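Local coordinates for protein transcription regulator (Lactobacillus plantarum WCFS1, PDB 3CLK) that probably regulates transcription as a dimeric LacI/GalR-type DNA-binding protein whose periplasmic-binding-protein-like part is likely to sense a small-molecule effector, at residues L201-A204 with S205-I209; Q238-F241 with Q242-V245; E53-H56 with A57-A61. All blocks are in the same frame, centred on the assembly; numbering follows the deposited sequence.

Interaction 1: L201-A204 with S205-I209; sequences LNQA and SSFGI
Ala204 and Ile209 meet at the C-terminal end of helix 194-206, where the chain leaves the helix through a Schellman motif. This is the close-packed side. Ile209 N reaches back five residues to Ala204 O (2.9 Å, N-H...O 156°), approaching from above the carbonyl plane, and the side chains meet beside this bond, CB of Ala204 lying 4.0 Å from CB of Ile209. Gly208 N completes the motif with a bond to Ser205 O of 2.9 Å. Gly208 has a positive phi of 81°, a backbone shape in which any side chain would collide with the carbonyl oxygen of Phe207. Beyond this turn Ile209 rests on Met177 and on Asp214 and Leu215, the latter just before strand 216-219, so the turn leads from the helix toward that strand of the beta-alpha-beta unit while leaning on the neighbouring helix 170-180.

One turn along, Gln203 packs on Phe207. With CG anti to the backbone N and the chain bent about CB-CG (chi2 59°), the amide is carried over the aromatic ring: OE1 sits 3.5 Å above one face, offset toward the rim, with the amide steeply inclined to the ring. Their backbones are joined as well, Phe207 N giving a bond of 3.0 Å to Gln203 O.

The solvent side is looser. Ser205 and Ser206 are exposed and are tied in by ordinary helical bonds, Ser205 N to Leu201 O and Ser206 N to Asn202 O (3.0 Å). Asn202, by contrast, is buried near the second subunit, its ND2 bonding Tyr170 OH of its own chain and Ile228 O of that subunit.

Chemically, the helix end is sealed mainly by backbone atoms: Ala204 O, at the last turn, gains a firm partner in Ile209 N beside a weak one in Phe207 N, while the Gln203 amide oxygen, set over a ring face, contributes contact more than polar attraction.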
loop_
_atom_site.group_PDB
_atom_site.type_symbol
_atom_site.label_atom_id
_atom_site.label_comp_id
_atom_site.label_asym_id
_atom_site.label_seq_id
_atom_site.Cartn_x
_atom_site.Cartn_y
_atom_site.Cartn_z
ATOM N N LEU B 201 -1.759 -17.731 3.810
ATOM C CA LEU B 201 -3.109 -17.858 4.347
ATOM C C LEU B 201 -4.121 -18.333 3.318
ATOM O O LEU B 201 -4.923 -19.243 3.584
ATOM C CB LEU B 201 -3.567 -16.506 4.908
ATOM C CG LEU B 201 -4.784 -16.462 5.844
ATOM C CD1 LEU B 201 -5.073 -15.010 6.263
ATOM C CD2 LEU B 201 -5.987 -17.039 5.156
ATOM N N ASN B 202 -4.112 -17.697 2.151
ATOM C CA ASN B 202 -5.047 -18.062 1.104
ATOM C C ASN B 202 -4.741 -19.439 0.520
ATOM O O ASN B 202 -5.665 -20.207 0.260
ATOM C CB ASN B 202 -5.054 -17.004 -0.009
ATOM C CG ASN B 202 -5.727 -15.702 0.419
ATOM O OD1 ASN B 202 -6.464 -15.662 1.410
ATOM N ND2 ASN B 202 -5.491 -14.637 -0.336
ATOM N N GLN B 203 -3.460 -19.757 0.312
ATOM C CA GLN B 203 -3.113 -21.063 -0.246
ATOM C C GLN B 203 -3.457 -22.171 0.736
ATOM O O GLN B 203 -3.938 -23.230 0.337
ATOM C CB GLN B 203 -1.629 -21.161 -0.616
ATOM C CG GLN B 203 -1.282 -22.487 -1.332
ATOM C CD GLN B 203 -2.072 -22.677 -2.624
ATOM O OE1 GLN B 203 -2.504 -23.786 -2.956
ATOM N NE2 GLN B 203 -2.257 -21.595 -3.360
ATOM N N ALA B 204 -3.200 -21.934 2.018
ATOM C CA ALA B 204 -3.528 -22.928 3.040
ATOM C C ALA B 204 -5.028 -23.183 2.950
ATOM O O ALA B 204 -5.485 -24.327 2.960
ATOM C CB ALA B 204 -3.181 -22.400 4.426
ATOM N N SER B 205 -5.791 -22.104 2.851
ATOM C CA SER B 205 -7.238 -22.194 2.758
ATOM C C SER B 205 -7.659 -23.057 1.569
ATOM O O SER B 205 -8.561 -23.892 1.682
ATOM C CB SER B 205 -7.836 -20.795 2.645
ATOM O OG SER B 205 -9.247 -20.862 2.589
ATOM N N SER B 206 -6.998 -22.867 0.431
ATOM C CA SER B 206 -7.300 -23.645 -0.760
ATOM C C SER B 206 -7.004 -25.133 -0.553
ATOM O O SER B 206 -7.647 -25.992 -1.168
ATOM C CB SER B 206 -6.505 -23.118 -1.956
ATOM O OG SER B 206 -6.940 -21.810 -2.305
ATOM N N PHE B 207 -6.028 -25.435 0.300
ATOM C CA PHE B 207 -5.677 -26.824 0.595
ATOM C C PHE B 207 -6.619 -27.394 1.669
ATOM O O PHE B 207 -6.507 -28.560 2.050
ATOM C CB PHE B 207 -4.226 -26.931 1.102
ATOM C CG PHE B 207 -3.171 -26.860 0.016
ATOM C CD1 PHE B 207 -3.454 -27.237 -1.289
ATOM C CD2 PHE B 207 -1.863 -26.483 0.331
ATOM C CE1 PHE B 207 -2.455 -27.247 -2.268
ATOM C CE2 PHE B 207 -0.855 -26.490 -0.641
ATOM C CZ PHE B 207 -1.155 -26.874 -1.942
ATOM N N GLY B 208 -7.541 -26.573 2.158
ATOM C CA GLY B 208 -8.460 -27.031 3.184
ATOM C C GLY B 208 -7.839 -27.010 4.576
ATOM O O GLY B 208 -8.337 -27.664 5.495
ATOM N N ILE B 209 -6.740 -26.273 4.725
ATOM C CA ILE B 209 -6.045 -26.137 6.005
ATOM C C ILE B 209 -6.612 -24.910 6.732
ATOM O O ILE B 209 -6.527 -23.789 6.238
ATOM C CB ILE B 209 -4.517 -25.944 5.796
ATOM C CG1 ILE B 209 -3.926 -27.180 5.111
ATOM C CG2 ILE B 209 -3.819 -25.702 7.138
ATOM C CD1 ILE B 209 -2.453 -27.048 4.767
#

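Interaction 2: Q238-F241 with Q242-V245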
loop_
_atom_site.group_PDB
_atom_site.type_symbol
_atom_site.label_atom_id
_atom_site.label_comp_id
_atom_site.label_asym_id
_atom_site.label_seq_id
_atom_site.Cartn_x
_atom_site.Cartn_y
_atom_site.Cartn_z
ATOM N N GLN B 238 6.795 -3.798 13.280
ATOM C CA GLN B 238 7.944 -2.903 13.278
ATOM C C GLN B 238 7.377 -1.507 13.450
ATOM O O GLN B 238 6.287 -1.210 12.957
ATOM C CB GLN B 238 8.699 -2.968 11.941
ATOM C CG GLN B 238 9.239 -4.336 11.574
ATOM C CD GLN B 238 10.241 -4.265 10.431
ATOM O OE1 GLN B 238 11.282 -3.626 10.552
ATOM N NE2 GLN B 238 9.924 -4.912 9.316
ATOM N N ASP B 239 8.112 -0.649 14.144
ATOM C CA ASP B 239 7.647 0.709 14.351
ATOM C C ASP B 239 8.179 1.594 13.236
ATOM O O ASP B 239 9.054 2.431 13.466
ATOM C CB ASP B 239 8.120 1.239 15.704
ATOM C CG ASP B 239 7.386 2.498 16.120
ATOM O OD1 ASP B 239 6.848 3.194 15.239
ATOM O OD2 ASP B 239 7.353 2.799 17.329
ATOM N N PHE B 240 7.644 1.401 12.028
ATOM C CA PHE B 240 8.056 2.169 10.855
ATOM C C PHE B 240 7.919 3.671 11.084
ATOM O O PHE B 240 8.785 4.456 10.687
ATOM C CB PHE B 240 7.208 1.776 9.637
ATOM C CG PHE B 240 7.319 0.321 9.255
ATOM C CD1 PHE B 240 8.534 -0.216 8.840
ATOM C CD2 PHE B 240 6.198 -0.509 9.287
ATOM C CE1 PHE B 240 8.635 -1.567 8.457
ATOM C CE2 PHE B 240 6.288 -1.855 8.907
ATOM C CZ PHE B 240 7.503 -2.382 8.492
ATOM N N PHE B 241 6.821 4.069 11.714
ATOM C CA PHE B 241 6.573 5.478 11.977
ATOM C C PHE B 241 7.769 6.077 12.713
ATOM O O PHE B 241 8.320 7.099 12.299
ATOM C CB PHE B 241 5.318 5.646 12.832
ATOM C CG PHE B 241 4.838 7.069 12.927
ATOM C CD1 PHE B 241 3.987 7.594 11.960
ATOM C CD2 PHE B 241 5.243 7.886 13.980
ATOM C CE1 PHE B 241 3.540 8.915 12.041
ATOM C CE2 PHE B 241 4.803 9.209 14.070
ATOM C CZ PHE B 241 3.948 9.722 13.096
ATOM N N GLN B 242 8.166 5.428 13.801
ATOM C CA GLN B 242 9.282 5.894 14.599
ATOM C C GLN B 242 10.574 5.948 13.787
ATOM O O GLN B 242 11.401 6.831 14.000
ATOM C CB GLN B 242 9.471 4.996 15.820
ATOM C CG GLN B 242 10.539 5.502 16.786
ATOM C CD GLN B 242 10.296 6.944 17.209
ATOM O OE1 GLN B 242 9.190 7.306 17.623
ATOM N NE2 GLN B 242 11.331 7.774 17.112
HETATM N N MSE B 243 10.752 5.007 12.869
HETATM C CA MSE B 243 11.945 5.012 12.039
HETATM C C MSE B 243 11.991 6.334 11.295
HETATM O O MSE B 243 13.041 6.968 11.195
HETATM C CB MSE B 243 11.908 3.873 11.025
HETATM C CG MSE B 243 11.997 2.507 11.645
HETATM SE SE MSE B 243 12.132 1.157 10.283
HETATM C CE MSE B 243 11.597 -0.380 11.342
ATOM N N GLY B 244 10.835 6.737 10.784
ATOM C CA GLY B 244 10.729 7.976 10.041
ATOM C C GLY B 244 10.952 9.198 10.904
ATOM O O GLY B 244 11.569 10.177 10.468
ATOM N N VAL B 245 10.433 9.153 12.129
ATOM C CA VAL B 245 10.602 10.262 13.062
ATOM C C VAL B 245 12.087 10.436 13.382
ATOM O O VAL B 245 12.647 11.516 13.214
ATOM C CB VAL B 245 9.836 10.007 14.378
ATOM C CG1 VAL B 245 10.187 11.080 15.412
ATOM C CG2 VAL B 245 8.346 10.008 14.103
#
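The Phe240 ring has Gln238 CB over one face, 3.7 Å above the plane and offset toward the rim, while Met243, a selenomethionine in the crystal, approaches it obliquely. SE lies 5.4 Å from the ring centroid, a Met-aromatic contact, and CE comes within 4.0 Å of CD1. The two side chains run alongside each other, both with CG anti to the carbonyl carbon (Phe240 chi1 -60°). The Met243 methyl also touches Gln238, CE lying 3.4 Å from OE1. The second ring, Phe241, is met obliquely by Val245, whose CG2 is 3.6 Å from CE2.

Asp239 is the N-cap of helix 240-256: its OD1 accepts from Gln242 N at 3.0 Å in a fairly straight bond, 160° at the hydrogen. The amide comes in from above the carboxylate plane, 55° out of it, while the Gln242 CB packs against the same group. Met243 N, in turn, bonds to Asp239 O, lying in the carbonyl plane.

Gln238 stands where strand 234-237 of one sheet hands over to this helix, a crossover between subdomains as in periplasmic-binding-protein folds. Its NE2 bonds Asp221 and its OE1 Ser107, and Phe240 and Phe241 lie against helix 22-34.

Asp239 thus answers a backbone N-H of the first helical turn through its side chain and another through its carbonyl; its negative charge would probably be eased by the helix dipole, while the hydrogen bonds of Gln238 and the packing of Met243 on Phe240 hold the chain leading in.

Interaction 3: E53-H56 with A57-A61; sequences EQKH and ALLTA
Thr60 grips His56 across one turn of helix 53-63, the helix of a beta-alpha-beta crossover between the parallel strands 41-44 and 68-72 of the N-terminal Rossmann-like subdomain. His56 O takes two bonds from this one residue: the backbone Thr60 N at 2.9 Å and the hydroxyl Thr60 OG1. The donors come from opposite faces of the carbonyl plane, the amide 37° out of it and the hydroxyl less steeply tilted. OG1 can fold back on the preceding turn because it stands beside its own backbone N, anti to the carbonyl carbon (chi1 -61°). A valine in its place would keep the backbone bond but lose the hydroxyl, and would probably leave His56 O with a single grip from this residue and an apolar methyl against it.

Lys55 and Leu59 form the neighbouring pair, running side by side in the same direction. The Lys55 chain, bent about CB-CG and again about CD-CE, lays CE 3.9 Å from Leu59 CD1, so its aliphatic part, and not its charge, makes the contact. Beneath them Leu59 N bonds Lys55 O at 3.1 Å, nearly straight at 168°. The bonds at Gln54 O are less certain, since that atom is placed too close to a neighbour.

Further out, the helix is held on several sides. Ala57 and Ala61 face Val44 of strand 41-44, Leu58 packs on Leu83 of helix 78-86, and Gln54 NE2 makes a weak hydrogen bond to Asn80 of the same helix as Leu83. His56 and Thr60 both touch Asn40 of the second subunit, so the doubly bonded turn also borders the dimer interface. The hydroxyl bond is modelled very short, with Thr60 OG1 2.5 Å from His56 O.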
loop_
_atom_site.group_PDB
_atom_site.type_symbol
_atom_site.label_atom_id
_atom_site.label_comp_id
_atom_site.label_asym_id
_atom_site.label_seq_id
_atom_site.Cartn_x
_atom_site.Cartn_y
_atom_site.Cartn_z
ATOM N N GLU B 53 18.260 3.497 -12.810
ATOM C CA GLU B 53 17.066 4.063 -12.196
ATOM C C GLU B 53 17.496 4.598 -10.836
ATOM O O GLU B 53 16.966 5.589 -10.335
ATOM C CB GLU B 53 16.010 2.972 -12.007
ATOM C CG GLU B 53 16.373 1.947 -10.931
ATOM C CD GLU B 53 15.526 0.688 -10.991
ATOM O OE1 GLU B 53 15.651 -0.157 -10.075
ATOM O OE2 GLU B 53 14.742 0.538 -11.954
ATOM N N GLN B 54 18.482 3.919 -10.262
ATOM C CA GLN B 54 19.031 4.252 -8.958
ATOM C C GLN B 54 19.953 5.463 -9.013
ATOM O O GLN B 54 19.688 6.490 -8.386
ATOM C CB GLN B 54 19.785 3.038 -8.428
ATOM C CG GLN B 54 20.379 3.198 -7.059
ATOM C CD GLN B 54 20.756 1.863 -6.462
ATOM O OE1 GLN B 54 19.889 1.034 -6.183
ATOM N NE2 GLN B 54 22.050 1.637 -6.275
ATOM N N LYS B 55 21.042 5.333 -9.764
ATOM C CA LYS B 55 22.013 6.409 -9.911
ATOM C C LYS B 55 21.316 7.738 -10.190
ATOM O O LYS B 55 21.678 8.770 -9.627
ATOM C CB LYS B 55 22.984 6.059 -11.041
ATOM C CG LYS B 55 24.170 6.996 -11.213
ATOM C CD LYS B 55 23.816 8.203 -12.055
ATOM C CE LYS B 55 25.047 8.718 -12.778
ATOM N NZ LYS B 55 25.620 7.663 -13.663
ATOM N N HIS B 56 20.306 7.706 -11.056
ATOM C CA HIS B 56 19.559 8.910 -11.406
ATOM C C HIS B 56 18.659 9.390 -10.275
ATOM O O HIS B 56 18.321 10.572 -10.195
ATOM C CB HIS B 56 18.729 8.658 -12.663
ATOM C CG HIS B 56 19.553 8.558 -13.906
ATOM N ND1 HIS B 56 20.220 9.638 -14.441
ATOM C CD2 HIS B 56 19.857 7.499 -14.693
ATOM C CE1 HIS B 56 20.902 9.251 -15.504
ATOM N NE2 HIS B 56 20.699 7.957 -15.679
ATOM N N ALA B 57 18.266 8.471 -9.404
ATOM C CA ALA B 57 17.424 8.835 -8.278
ATOM C C ALA B 57 18.280 9.678 -7.338
ATOM O O ALA B 57 17.850 10.736 -6.875
ATOM C CB ALA B 57 16.919 7.583 -7.568
ATOM N N LEU B 58 19.497 9.209 -7.070
ATOM C CA LEU B 58 20.413 9.931 -6.192
ATOM C C LEU B 58 20.690 11.321 -6.744
ATOM O O LEU B 58 20.584 12.313 -6.026
ATOM C CB LEU B 58 21.741 9.183 -6.038
ATOM C CG LEU B 58 21.805 7.904 -5.200
ATOM C CD1 LEU B 58 21.228 8.170 -3.812
ATOM C CD2 LEU B 58 21.047 6.793 -5.890
ATOM N N LEU B 59 21.043 11.396 -8.023
ATOM C CA LEU B 59 21.329 12.689 -8.627
ATOM C C LEU B 59 20.106 13.588 -8.616
ATOM O O LEU B 59 20.223 14.790 -8.402
ATOM C CB LEU B 59 21.848 12.530 -10.064
ATOM C CG LEU B 59 23.298 12.050 -10.214
ATOM C CD1 LEU B 59 23.720 12.185 -11.676
ATOM C CD2 LEU B 59 24.226 12.876 -9.331
ATOM N N THR B 60 18.929 13.014 -8.837
ATOM C CA THR B 60 17.712 13.813 -8.834
ATOM C C THR B 60 17.532 14.498 -7.484
ATOM O O THR B 60 16.989 15.598 -7.408
ATOM C CB THR B 60 16.460 12.957 -9.114
ATOM O OG1 THR B 60 16.563 12.359 -10.411
ATOM C CG2 THR B 60 15.205 13.824 -9.057
ATOM N N ALA B 61 17.995 13.844 -6.421
ATOM C CA ALA B 61 17.876 14.394 -5.071
ATOM C C ALA B 61 18.997 15.380 -4.752
ATOM O O ALA B 61 18.770 16.416 -4.120
ATOM C CB ALA B 61 17.874 13.263 -4.048
#

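How the interactions relate
All three contacts are local, lying within or at an end of a single helix, and none touches another. Interaction 3 lies on a helix of the subdomain built on the sheet with strand 41-44, interaction 1 on one of the subdomain with strand 216-219; their centres are 42 Å apart, the widest separation of the three. Interaction 2 lies at a crossover between the two sheets, 24 Å from interaction 3 and 33 Å from interaction 1 (centre to centre), its nearest atoms staying about 16 and 18 Å away. Interactions 1 and 3 each reach the second subunit, whereas interaction 2 does not. An effector cleft, if arranged as in relatives, would lie between the subdomains, probably nearer to interaction 2 than to the other two.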